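Single-stranded-DNA-specific exonuclease RecJ (Thermus thermophilus, PDB 2ZXP) degrades single-stranded DNA in the 5' to 3' direction as an exonuclease that depends on divalent metal ions. Local coordinates at residues I75-D80 against L133-G138; Y81-L86 against T218-A223; E127-F132 against N151-I156; V155-H160 against G170-P175. One frame throughout, in Å; residues are numbered along the deposited sequence.

Strand 74-78 is the first strand of these contacts along the chain, and contact 1 closes a loop of 52 residues by pairing it with strand 131-134. Contact 2 starts within that loop, at residues 81-86, and ends beyond it at 218-223, so contacts 1 and 2 cross. Contact 3 crosses contact 1 as well, joining 127-132 to strand 154-158; contact 4 begins where contact 3 ends and adds strand 171-173. Contacts 3 and 4 both fall within the long span bridged by contact 2. Contacts 1, 3 and 4 thus join four neighbouring strands of one five-stranded parallel sheet, while contact 2 brings two helix ends to it. Two manganese ions join contacts 1 and 2, and one also reaches contact 4.

Contact 1 (I75-D80 against L133-G138). With MN (manganese (II) ion), chain C; MN (manganese (II) ion), chain B.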
loop_
_atom_site.group_PDB
_atom_site.type_symbol
_atom_site.label_atom_id
_atom_site.label_comp_id
_atom_site.label_asym_id
_atom_site.label_seq_id
_atom_site.Cartn_x
_atom_site.Cartn_y
_atom_site.Cartn_z
ATOM N N ILE A 75 -4.911 6.192 37.374
ATOM C CA ILE A 75 -4.308 5.780 36.119
ATOM C C ILE A 75 -3.984 6.950 35.196
ATOM O O ILE A 75 -4.837 7.766 34.884
ATOM C CB ILE A 75 -5.256 4.806 35.395
ATOM C CG1 ILE A 75 -5.482 3.581 36.288
ATOM C CG2 ILE A 75 -4.662 4.358 34.053
ATOM C CD1 ILE A 75 -6.621 2.706 35.853
ATOM N N ARG A 76 -2.734 7.041 34.781
ATOM C CA ARG A 76 -2.319 8.088 33.856
ATOM C C ARG A 76 -1.998 7.429 32.517
ATOM O O ARG A 76 -1.180 6.507 32.455
ATOM C CB ARG A 76 -1.083 8.824 34.379
ATOM C CG ARG A 76 -0.448 9.737 33.339
ATOM C CD ARG A 76 0.649 10.617 33.893
ATOM N NE ARG A 76 0.099 11.721 34.670
ATOM C CZ ARG A 76 0.585 12.961 34.635
ATOM N NH1 ARG A 76 1.630 13.233 33.854
ATOM N NH2 ARG A 76 0.024 13.937 35.358
ATOM N N VAL A 77 -2.659 7.883 31.455
ATOM C CA VAL A 77 -2.418 7.326 30.125
ATOM C C VAL A 77 -1.507 8.283 29.363
ATOM O O VAL A 77 -1.866 9.429 29.071
ATOM C CB VAL A 77 -3.734 7.120 29.354
ATOM C CG1 VAL A 77 -3.449 6.722 27.910
ATOM C CG2 VAL A 77 -4.556 6.043 30.026
ATOM N N HIS A 78 -0.316 7.782 29.075
ATOM C CA HIS A 78 0.743 8.510 28.374
ATOM C C HIS A 78 0.763 7.959 26.947
ATOM O O HIS A 78 1.230 6.845 26.722
ATOM C CB HIS A 78 2.068 8.220 29.082
ATOM C CG HIS A 78 3.264 8.887 28.470
ATOM N ND1 HIS A 78 3.825 10.041 28.988
ATOM C CD2 HIS A 78 4.040 8.533 27.416
ATOM C CE1 HIS A 78 4.894 10.364 28.280
ATOM N NE2 HIS A 78 5.046 9.466 27.320
ATOM N N GLY A 79 0.239 8.721 25.993
ATOM C CA GLY A 79 0.219 8.245 24.626
ATOM C C GLY A 79 1.106 9.074 23.732
ATOM O O GLY A 79 1.698 10.044 24.178
ATOM N N ASP A 80 1.227 8.690 22.466
ATOM C CA ASP A 80 2.052 9.466 21.549
ATOM C C ASP A 80 1.186 10.618 21.028
ATOM O O ASP A 80 -0.008 10.663 21.303
ATOM C CB ASP A 80 2.538 8.607 20.387
ATOM C CG ASP A 80 3.561 9.330 19.542
ATOM O OD1 ASP A 80 3.909 8.826 18.460
ATOM O OD2 ASP A 80 4.025 10.409 19.967
ATOM N N LEU A 133 0.297 4.180 32.119
ATOM C CA LEU A 133 0.048 3.443 30.875
ATOM C C LEU A 133 0.562 4.210 29.673
ATOM O O LEU A 133 0.047 5.283 29.364
ATOM C CB LEU A 133 -1.458 3.222 30.668
ATOM C CG LEU A 133 -2.145 1.926 31.088
ATOM C CD1 LEU A 133 -3.639 2.158 31.221
ATOM C CD2 LEU A 133 -1.870 0.860 30.049
ATOM N N THR A 134 1.564 3.660 28.996
ATOM C CA THR A 134 2.106 4.319 27.813
ATOM C C THR A 134 1.423 3.718 26.612
ATOM O O THR A 134 1.262 2.507 26.544
ATOM C CB THR A 134 3.611 4.073 27.648
ATOM O OG1 THR A 134 3.850 2.658 27.523
ATOM C CG2 THR A 134 4.369 4.648 28.833
ATOM N N VAL A 135 1.025 4.558 25.668
ATOM C CA VAL A 135 0.358 4.080 24.470
ATOM C C VAL A 135 1.195 4.479 23.263
ATOM O O VAL A 135 1.653 5.613 23.163
ATOM C CB VAL A 135 -1.067 4.691 24.338
ATOM C CG1 VAL A 135 -1.710 4.249 23.058
ATOM C CG2 VAL A 135 -1.919 4.260 25.504
ATOM N N ASP A 136 1.396 3.532 22.358
ATOM C CA ASP A 136 2.166 3.770 21.150
ATOM C C ASP A 136 3.585 4.253 21.467
ATOM O O ASP A 136 4.193 4.960 20.665
ATOM C CB ASP A 136 1.445 4.806 20.288
ATOM C CG ASP A 136 2.021 4.913 18.881
ATOM O OD1 ASP A 136 2.063 6.036 18.359
ATOM O OD2 ASP A 136 2.412 3.889 18.280
ATOM N N CYS A 137 4.111 3.880 22.632
ATOM C CA CYS A 137 5.463 4.293 23.015
ATOM C C CYS A 137 5.935 3.633 24.305
ATOM O O CYS A 137 5.218 2.822 24.907
ATOM C CB CYS A 137 5.548 5.824 23.169
ATOM S SG CYS A 137 4.846 6.536 24.706
ATOM N N GLY A 138 7.154 3.984 24.713
ATOM C CA GLY A 138 7.721 3.445 25.937
ATOM C C GLY A 138 8.452 2.122 25.808
ATOM O O GLY A 138 8.888 1.559 26.809
HETATM MN MN MN C . 2.806 7.348 17.168
HETATM MN MN MN B . 2.106 3.877 16.209
HETATM O O HOH W 1 2.646 6.028 15.005
#
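Asp80 and Asp136 meet where two parallel strands run out, and a manganese ion (chain C) sits between their carboxylates. Asp136 can be followed outward. Its CB lies 4.0 Å from Asp80 CB, and its CG is anti to the backbone N (chi1 -168°), which carries the carboxylate forward to the metals. There the two oxygens part: Asp136 OD1 binds the chain C ion at 1.9 Å, and Asp136 OD2 binds the second manganese (chain B) at 2.1 Å, so one carboxylate bridges both. Asp136 OD2 also accepts a hydrogen bond from His161. Asp80 OD1 reaches the chain C ion at 2.2 Å, its carboxylate turned 39° from that of Asp136. The two OD1 atoms are held close by the metal they share.

Behind the site, Leu133 N gives a nearly straight bond to Arg76 O (2.8 Å, N-H...O 171°), and His78 N donates to Leu133 O, two rungs of a parallel ladder. On one face Leu133 CD1 lies beside Ile75 CG2 at 3.7 Å, and Val77 CG1 touches Val135 CG2 at 3.8 Å. The other face carries His78, whose ring takes Cys137 SG at its edge, in its plane, 3.5 Å from His78 CD2. Thr134 OG1 donates to Cys137 O from above the carbonyl plane, linking the strand's end to the loop that follows.

Strands 102-106 and 154-158 flank the pair in the sheet; helix 83-98 packs on Val77, Leu133 and Val135, while the rings of Phe106, His125 and Phe132 gather round His78.

Contact 2 (Y81-L86 against T218-A223); sequences YDADGL and TIADVA. With MN (manganese (II) ion), chain B; MN (manganese (II) ion), chain C.
The first turn of helix 83-98 faces the last turn of helix 211-220, with Ala83 CA 6.1 Å from Ala220 CA, and segment 218-223 then leaves its helix through a Schellman motif at Val222. The methyls of these alanines press together, Ala83 CB to Ala220 CB 3.3 Å, tighter than usual. Beside them Asp84 and Asp221 cross at about a right angle: Asp84 OD2 (2.4 Å) and Asp221 OD1 (2.0 Å) bind the same manganese, that of chain B. Asp84 CG lies anti to its own N (chi1 -167°), which swings the carboxylate toward that ion, and Asp84 OD1 is gripped by Ala188 N and Thr186 OG1. Asp82 plays two parts. As N-cap it accepts Gly85 N at OD2 (3.1 Å), and with both oxygens it chelates the other manganese, of chain C. A water accepts from Asp84 N at 2.9 Å and donates to Asp221 OD2, linking helix start to helix end; another water binds both metals. Helix 261-277 backs the junction, its Asn273 accepting Ala83 N and its Ala269 touching Ala220, while helix 227-239 packs on Thr218, Ile219 and Ala223.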
loop_
_atom_site.group_PDB
_atom_site.type_symbol
_atom_site.label_atom_id
_atom_site.label_comp_id
_atom_site.label_asym_id
_atom_site.label_seq_id
_atom_site.Cartn_x
_atom_site.Cartn_y
_atom_site.Cartn_z
ATOM N N TYR A 81 1.773 11.538 20.276
ATOM C CA TYR A 81 1.013 12.670 19.801
ATOM C C TYR A 81 0.483 12.585 18.366
ATOM O O TYR A 81 -0.221 13.501 17.922
ATOM C CB TYR A 81 1.823 13.958 19.997
ATOM C CG TYR A 81 3.280 13.809 19.617
ATOM C CD1 TYR A 81 3.645 13.348 18.348
ATOM C CD2 TYR A 81 4.299 14.048 20.557
ATOM C CE1 TYR A 81 4.980 13.111 18.029
ATOM C CE2 TYR A 81 5.643 13.819 20.240
ATOM C CZ TYR A 81 5.968 13.344 18.979
ATOM O OH TYR A 81 7.273 13.052 18.676
ATOM N N ASP A 82 0.812 11.522 17.631
ATOM C CA ASP A 82 0.257 11.402 16.280
ATOM C C ASP A 82 -1.089 10.673 16.382
ATOM O O ASP A 82 -1.494 10.280 17.476
ATOM C CB ASP A 82 1.213 10.685 15.310
ATOM C CG ASP A 82 1.581 9.295 15.758
ATOM O OD1 ASP A 82 2.370 8.647 15.025
ATOM O OD2 ASP A 82 1.092 8.845 16.830
ATOM N N ALA A 83 -1.777 10.517 15.252
ATOM C CA ALA A 83 -3.104 9.903 15.217
ATOM C C ALA A 83 -3.209 8.578 15.979
ATOM O O ALA A 83 -4.138 8.401 16.765
ATOM C CB ALA A 83 -3.556 9.725 13.771
ATOM N N ASP A 84 -2.271 7.665 15.744
ATOM C CA ASP A 84 -2.255 6.388 16.430
ATOM C C ASP A 84 -2.141 6.560 17.971
ATOM O O ASP A 84 -2.887 5.934 18.722
ATOM C CB ASP A 84 -1.111 5.533 15.892
ATOM C CG ASP A 84 -1.212 4.084 16.326
ATOM O OD1 ASP A 84 -2.314 3.495 16.249
ATOM O OD2 ASP A 84 -0.182 3.523 16.748
ATOM N N GLY A 85 -1.195 7.392 18.424
ATOM C CA GLY A 85 -1.036 7.659 19.842
ATOM C C GLY A 85 -2.299 8.319 20.425
ATOM O O GLY A 85 -2.778 7.886 21.479
ATOM N N LEU A 86 -2.858 9.332 19.753
ATOM C CA LEU A 86 -4.058 9.984 20.259
ATOM C C LEU A 86 -5.321 9.107 20.274
ATOM O O LEU A 86 -6.049 9.117 21.267
ATOM C CB LEU A 86 -4.347 11.274 19.491
ATOM C CG LEU A 86 -3.228 12.319 19.537
ATOM C CD1 LEU A 86 -3.664 13.602 18.874
ATOM C CD2 LEU A 86 -2.848 12.574 20.980
ATOM N N THR A 218 -4.790 2.798 13.123
ATOM C CA THR A 218 -4.173 1.736 12.335
ATOM C C THR A 218 -3.914 2.241 10.902
ATOM O O THR A 218 -2.878 1.972 10.314
ATOM C CB THR A 218 -5.131 0.516 12.271
ATOM O OG1 THR A 218 -5.491 0.106 13.599
ATOM C CG2 THR A 218 -4.482 -0.650 11.533
ATOM N N ILE A 219 -4.874 2.962 10.340
ATOM C CA ILE A 219 -4.692 3.490 9.002
ATOM C C ILE A 219 -3.642 4.605 9.032
ATOM O O ILE A 219 -2.762 4.646 8.187
ATOM C CB ILE A 219 -6.028 4.059 8.416
ATOM C CG1 ILE A 219 -7.020 2.908 8.145
ATOM C CG2 ILE A 219 -5.722 4.831 7.140
ATOM C CD1 ILE A 219 -8.481 3.348 8.005
ATOM N N ALA A 220 -3.751 5.510 10.004
ATOM C CA ALA A 220 -2.804 6.611 10.134
ATOM C C ALA A 220 -1.347 6.132 10.247
ATOM O O ALA A 220 -0.436 6.826 9.806
ATOM C CB ALA A 220 -3.159 7.460 11.354
ATOM N N ASP A 221 -1.128 4.968 10.854
ATOM C CA ASP A 221 0.220 4.436 11.010
ATOM C C ASP A 221 0.706 3.606 9.835
ATOM O O ASP A 221 1.781 3.016 9.911
ATOM C CB ASP A 221 0.333 3.581 12.271
ATOM C CG ASP A 221 1.136 4.259 13.324
ATOM O OD1 ASP A 221 1.621 3.590 14.253
ATOM O OD2 ASP A 221 1.273 5.490 13.216
ATOM N N VAL A 222 -0.097 3.553 8.773
ATOM C CA VAL A 222 0.236 2.817 7.563
ATOM C C VAL A 222 0.598 1.373 7.870
ATOM O O VAL A 222 1.554 0.843 7.321
ATOM C CB VAL A 222 1.420 3.509 6.805
ATOM C CG1 VAL A 222 1.522 2.967 5.363
ATOM C CG2 VAL A 222 1.216 5.033 6.780
ATOM N N ALA A 223 -0.155 0.738 8.763
ATOM C CA ALA A 223 0.104 -0.647 9.117
ATOM C C ALA A 223 -0.470 -1.540 8.019
ATOM O O ALA A 223 -1.390 -1.154 7.299
ATOM C CB ALA A 223 -0.539 -0.991 10.459
HETATM MN MN MN B . 2.106 3.877 16.209
HETATM MN MN MN C . 2.806 7.348 17.168
HETATM O O HOH W 2 -0.253 7.966 13.667
HETATM O O HOH W 1 2.646 6.028 15.005
#

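Contact 3 (E127-F132 against N151-I156); sequences EASDLF and NGVEVI
Phe132 O accepts Ile156 N in a short and nearly straight bond, 2.8 Å with an N-H...O angle of 173°. The ladder runs back from there: Phe132 N donates to Glu154 O at 2.9 Å, and Glu154 N to Asp130 O, the donor tilted 19° from the carbonyl plane. Glu154 O is also approached by Leu131 CA, a C-H...O contact of 3.4 Å. Leu131 reaches across with both branches. The side chain extends away from its own N (chi1 179°), and the turn at chi2 then sets CD1 3.5 Å from Glu154 CB and 3.8 Å from Ile156 CG1, while Leu131 CD2 meets the tip of Ile156, CD1, at 4.0 Å. Before the strands, Val153 CG1 lies 3.4 Å from Asp130 O, and Val153 CG2 turns to Ser129 O.

On the face opposite Leu131, Phe132 CB sits near Val153 CG1, but its ring leads away to that of His125. Helix 58-70 packs on Leu131 and Ile156, and helix 146-149 touches Phe132 and Val155, as the connection of this beta-alpha-beta unit. The register rests on the backbone bonds, while the side chains across the seam add apolar packing; the carboxylates of Asp130 and Glu154 take no part in it, that of Asp130 turning to Arg74 N.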
loop_
_atom_site.group_PDB
_atom_site.type_symbol
_atom_site.label_atom_id
_atom_site.label_comp_id
_atom_site.label_asym_id
_atom_site.label_seq_id
_atom_site.Cartn_x
_atom_site.Cartn_y
_atom_site.Cartn_z
ATOM N N GLU A 127 4.078 11.944 40.963
ATOM C CA GLU A 127 3.115 12.663 41.793
ATOM C C GLU A 127 1.646 12.457 41.381
ATOM O O GLU A 127 0.752 12.439 42.230
ATOM C CB GLU A 127 3.475 14.162 41.774
ATOM C CG GLU A 127 2.405 15.146 42.272
ATOM C CD GLU A 127 1.999 14.934 43.722
ATOM O OE1 GLU A 127 2.901 14.716 44.565
ATOM O OE2 GLU A 127 0.780 15.002 44.016
ATOM N N ALA A 128 1.395 12.275 40.092
ATOM C CA ALA A 128 0.028 12.119 39.633
ATOM C C ALA A 128 -0.524 10.708 39.449
ATOM O O ALA A 128 -1.718 10.566 39.183
ATOM C CB ALA A 128 -0.162 12.900 38.337
ATOM N N SER A 129 0.281 9.662 39.610
ATOM C CA SER A 129 -0.285 8.350 39.361
ATOM C C SER A 129 0.155 7.117 40.139
ATOM O O SER A 129 1.239 7.076 40.715
ATOM C CB SER A 129 -0.152 8.045 37.864
ATOM O OG SER A 129 1.207 7.927 37.477
ATOM N N ASP A 130 -0.722 6.109 40.130
ATOM C CA ASP A 130 -0.453 4.827 40.769
ATOM C C ASP A 130 -0.113 3.833 39.668
ATOM O O ASP A 130 0.738 2.961 39.847
ATOM C CB ASP A 130 -1.669 4.334 41.556
ATOM C CG ASP A 130 -2.041 5.272 42.687
ATOM O OD1 ASP A 130 -1.160 5.585 43.528
ATOM O OD2 ASP A 130 -3.212 5.699 42.730
ATOM N N LEU A 131 -0.793 3.963 38.533
ATOM C CA LEU A 131 -0.540 3.109 37.385
ATOM C C LEU A 131 -0.247 4.039 36.185
ATOM O O LEU A 131 -0.951 5.013 35.932
ATOM C CB LEU A 131 -1.739 2.195 37.118
ATOM C CG LEU A 131 -1.603 1.262 35.901
ATOM C CD1 LEU A 131 -0.420 0.329 36.112
ATOM C CD2 LEU A 131 -2.880 0.455 35.691
ATOM N N PHE A 132 0.816 3.732 35.463
ATOM C CA PHE A 132 1.247 4.542 34.337
ATOM C C PHE A 132 1.091 3.702 33.065
ATOM O O PHE A 132 1.680 2.634 32.948
ATOM C CB PHE A 132 2.712 4.925 34.573
ATOM C CG PHE A 132 3.235 5.982 33.644
ATOM C CD1 PHE A 132 2.772 7.294 33.725
ATOM C CD2 PHE A 132 4.248 5.681 32.718
ATOM C CE1 PHE A 132 3.318 8.297 32.898
ATOM C CE2 PHE A 132 4.799 6.676 31.893
ATOM C CZ PHE A 132 4.333 7.985 31.984
ATOM N N ASN A 151 9.737 5.418 43.194
ATOM C CA ASN A 151 8.560 5.709 44.013
ATOM C C ASN A 151 7.380 4.769 43.744
ATOM O O ASN A 151 6.236 5.202 43.600
ATOM C CB ASN A 151 8.147 7.183 43.838
ATOM C CG ASN A 151 7.275 7.713 44.999
ATOM O OD1 ASN A 151 6.114 7.316 45.165
ATOM N ND2 ASN A 151 7.843 8.617 45.801
ATOM N N GLY A 152 7.687 3.478 43.682
ATOM C CA GLY A 152 6.688 2.440 43.475
ATOM C C GLY A 152 5.423 2.692 42.664
ATOM O O GLY A 152 4.298 2.584 43.180
ATOM N N VAL A 153 5.596 3.015 41.389
ATOM C CA VAL A 153 4.458 3.232 40.509
ATOM C C VAL A 153 4.382 2.012 39.601
ATOM O O VAL A 153 5.405 1.543 39.105
ATOM C CB VAL A 153 4.640 4.482 39.636
ATOM C CG1 VAL A 153 3.456 4.640 38.718
ATOM C CG2 VAL A 153 4.784 5.704 40.509
ATOM N N GLU A 154 3.182 1.479 39.412
ATOM C CA GLU A 154 3.010 0.326 38.541
ATOM C C GLU A 154 3.083 0.808 37.094
ATOM O O GLU A 154 2.566 1.875 36.757
ATOM C CB GLU A 154 1.668 -0.341 38.830
ATOM C CG GLU A 154 1.667 -1.148 40.107
ATOM C CD GLU A 154 2.420 -2.445 39.940
ATOM O OE1 GLU A 154 2.533 -3.215 40.926
ATOM O OE2 GLU A 154 2.897 -2.693 38.809
ATOM N N VAL A 155 3.716 0.027 36.234
ATOM C CA VAL A 155 3.870 0.442 34.843
ATOM C C VAL A 155 3.382 -0.509 33.749
ATOM O O VAL A 155 3.764 -1.683 33.714
ATOM C CB VAL A 155 5.374 0.740 34.521
ATOM C CG1 VAL A 155 5.508 1.189 33.082
ATOM C CG2 VAL A 155 5.938 1.799 35.468
ATOM N N ILE A 156 2.544 0.000 32.849
ATOM C CA ILE A 156 2.114 -0.800 31.713
ATOM C C ILE A 156 2.524 -0.072 30.432
ATOM O O ILE A 156 2.201 1.099 30.193
ATOM C CB ILE A 156 0.606 -1.044 31.653
ATOM C CG1 ILE A 156 0.115 -1.701 32.941
ATOM C CG2 ILE A 156 0.293 -1.954 30.460
ATOM C CD1 ILE A 156 -1.362 -1.992 32.929
#

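Contact 4 (V155-H160 against G170-P175); sequences VIVTDH and GLVVHP. With MN (manganese (II) ion), chain B.
His174 lays one ring face against the backbone of Asp159 and His160. His160 CA sits 3.6 Å from the ring centroid, a CH-pi contact 29° off the normal, and Asp159 O lies 3.2 Å above the plane of the same His174 ring, near its rim. The ring is held by a hydrogen bond of His174 NE2 with His161 O, and by a weak one of ND1 with Ala176 N. Pro175 CD closes on Asp159 O as well. His160, with CG between its backbone N and carbonyl carbon (chi1 68°), sends its imidazole away from this pair, and His160 NE2 binds the chain B manganese at 2.3 Å.

Upstream the strands run parallel, their axes 15° apart. Leu171 N donates to Val155 O at 2.7 Å, Val157 N to Leu171 O and Val173 N to Val157 O; the last rung, Asp159 N to Val173 O, is weak at 3.4 Å. Val157 CG1 and Val172 CG2 touch on one face. On the other, Leu171 and Val173 lie under helix 58-70, and Val173 also meets helix 187-201. Asp159, His160 and His161 follow directly on the strand: they are the Asp-His-His signature that names the DHH family, at the metal-binding end of its parallel sheet.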
loop_
_atom_site.group_PDB
_atom_site.type_symbol
_atom_site.label_atom_id
_atom_site.label_comp_id
_atom_site.label_asym_id
_atom_site.label_seq_id
_atom_site.Cartn_x
_atom_site.Cartn_y
_atom_site.Cartn_z
ATOM N N VAL A 155 3.716 0.027 36.234
ATOM C CA VAL A 155 3.870 0.442 34.843
ATOM C C VAL A 155 3.382 -0.509 33.749
ATOM O O VAL A 155 3.764 -1.683 33.714
ATOM C CB VAL A 155 5.374 0.740 34.521
ATOM C CG1 VAL A 155 5.508 1.189 33.082
ATOM C CG2 VAL A 155 5.938 1.799 35.468
ATOM N N ILE A 156 2.544 0.000 32.849
ATOM C CA ILE A 156 2.114 -0.800 31.713
ATOM C C ILE A 156 2.524 -0.072 30.432
ATOM O O ILE A 156 2.201 1.099 30.193
ATOM C CB ILE A 156 0.606 -1.044 31.653
ATOM C CG1 ILE A 156 0.115 -1.701 32.941
ATOM C CG2 ILE A 156 0.293 -1.954 30.460
ATOM C CD1 ILE A 156 -1.362 -1.992 32.929
ATOM N N VAL A 157 3.252 -0.797 29.606
ATOM C CA VAL A 157 3.737 -0.278 28.334
ATOM C C VAL A 157 3.025 -0.982 27.177
ATOM O O VAL A 157 3.000 -2.213 27.098
ATOM C CB VAL A 157 5.254 -0.536 28.204
ATOM C CG1 VAL A 157 5.756 -0.039 26.860
ATOM C CG2 VAL A 157 6.000 0.114 29.377
ATOM N N THR A 158 2.419 -0.203 26.300
ATOM C CA THR A 158 1.765 -0.771 25.135
ATOM C C THR A 158 2.364 0.029 23.996
ATOM O O THR A 158 2.364 1.265 24.007
ATOM C CB THR A 158 0.213 -0.638 25.201
ATOM O OG1 THR A 158 -0.185 0.716 25.002
ATOM C CG2 THR A 158 -0.289 -1.088 26.566
ATOM N N ASP A 159 2.906 -0.667 23.016
ATOM C CA ASP A 159 3.559 0.023 21.922
ATOM C C ASP A 159 3.784 -0.989 20.815
ATOM O O ASP A 159 3.586 -2.182 21.019
ATOM C CB ASP A 159 4.900 0.565 22.442
ATOM C CG ASP A 159 5.581 1.507 21.477
ATOM O OD1 ASP A 159 4.928 1.990 20.537
ATOM O OD2 ASP A 159 6.773 1.785 21.670
ATOM N N HIS A 160 4.184 -0.531 19.641
ATOM C CA HIS A 160 4.457 -1.474 18.570
ATOM C C HIS A 160 5.711 -1.085 17.794
ATOM O O HIS A 160 6.164 -1.837 16.921
ATOM C CB HIS A 160 3.262 -1.585 17.622
ATOM C CG HIS A 160 3.006 -0.347 16.826
ATOM N ND1 HIS A 160 2.975 -0.346 15.449
ATOM C CD2 HIS A 160 2.751 0.925 17.209
ATOM C CE1 HIS A 160 2.709 0.872 15.020
ATOM N NE2 HIS A 160 2.568 1.663 16.068
ATOM N N GLY A 170 8.699 -2.910 33.780
ATOM C CA GLY A 170 7.255 -2.775 33.833
ATOM C C GLY A 170 6.569 -3.797 32.943
ATOM O O GLY A 170 7.233 -4.600 32.284
ATOM N N LEU A 171 5.239 -3.786 32.946
ATOM C CA LEU A 171 4.444 -4.684 32.109
ATOM C C LEU A 171 4.545 -4.154 30.683
ATOM O O LEU A 171 4.226 -2.993 30.424
ATOM C CB LEU A 171 2.980 -4.639 32.530
ATOM C CG LEU A 171 2.307 -5.930 32.954
ATOM C CD1 LEU A 171 2.981 -7.105 32.257
ATOM C CD2 LEU A 171 2.388 -6.055 34.463
ATOM N N VAL A 172 4.968 -4.991 29.749
ATOM C CA VAL A 172 5.102 -4.533 28.375
ATOM C C VAL A 172 4.285 -5.387 27.400
ATOM O O VAL A 172 4.464 -6.601 27.333
ATOM C CB VAL A 172 6.601 -4.530 27.971
ATOM C CG1 VAL A 172 7.133 -5.948 27.941
ATOM C CG2 VAL A 172 6.789 -3.833 26.636
ATOM N N VAL A 173 3.369 -4.755 26.669
ATOM C CA VAL A 173 2.546 -5.480 25.698
ATOM C C VAL A 173 2.928 -5.026 24.296
ATOM O O VAL A 173 2.640 -3.902 23.888
ATOM C CB VAL A 173 1.053 -5.251 25.934
ATOM C CG1 VAL A 173 0.255 -5.993 24.873
ATOM C CG2 VAL A 173 0.675 -5.754 27.331
ATOM N N HIS A 174 3.572 -5.921 23.557
ATOM C CA HIS A 174 4.080 -5.590 22.231
ATOM C C HIS A 174 3.990 -6.788 21.271
ATOM O O HIS A 174 4.474 -7.871 21.572
ATOM C CB HIS A 174 5.527 -5.161 22.412
ATOM C CG HIS A 174 6.085 -4.380 21.273
ATOM N ND1 HIS A 174 6.096 -4.853 19.979
ATOM C CD2 HIS A 174 6.691 -3.170 21.242
ATOM C CE1 HIS A 174 6.688 -3.967 19.200
ATOM N NE2 HIS A 174 7.058 -2.937 19.941
ATOM N N PRO A 175 3.374 -6.592 20.099
ATOM C CA PRO A 175 3.213 -7.648 19.089
ATOM C C PRO A 175 4.528 -8.372 18.808
ATOM O O PRO A 175 4.606 -9.591 18.879
ATOM C CB PRO A 175 2.728 -6.888 17.852
ATOM C CG PRO A 175 2.096 -5.666 18.408
ATOM C CD PRO A 175 2.994 -5.278 19.551
HETATM MN MN MN B . 2.106 3.877 16.209
HETATM O O HOH W 1 2.646 6.028 15.005
#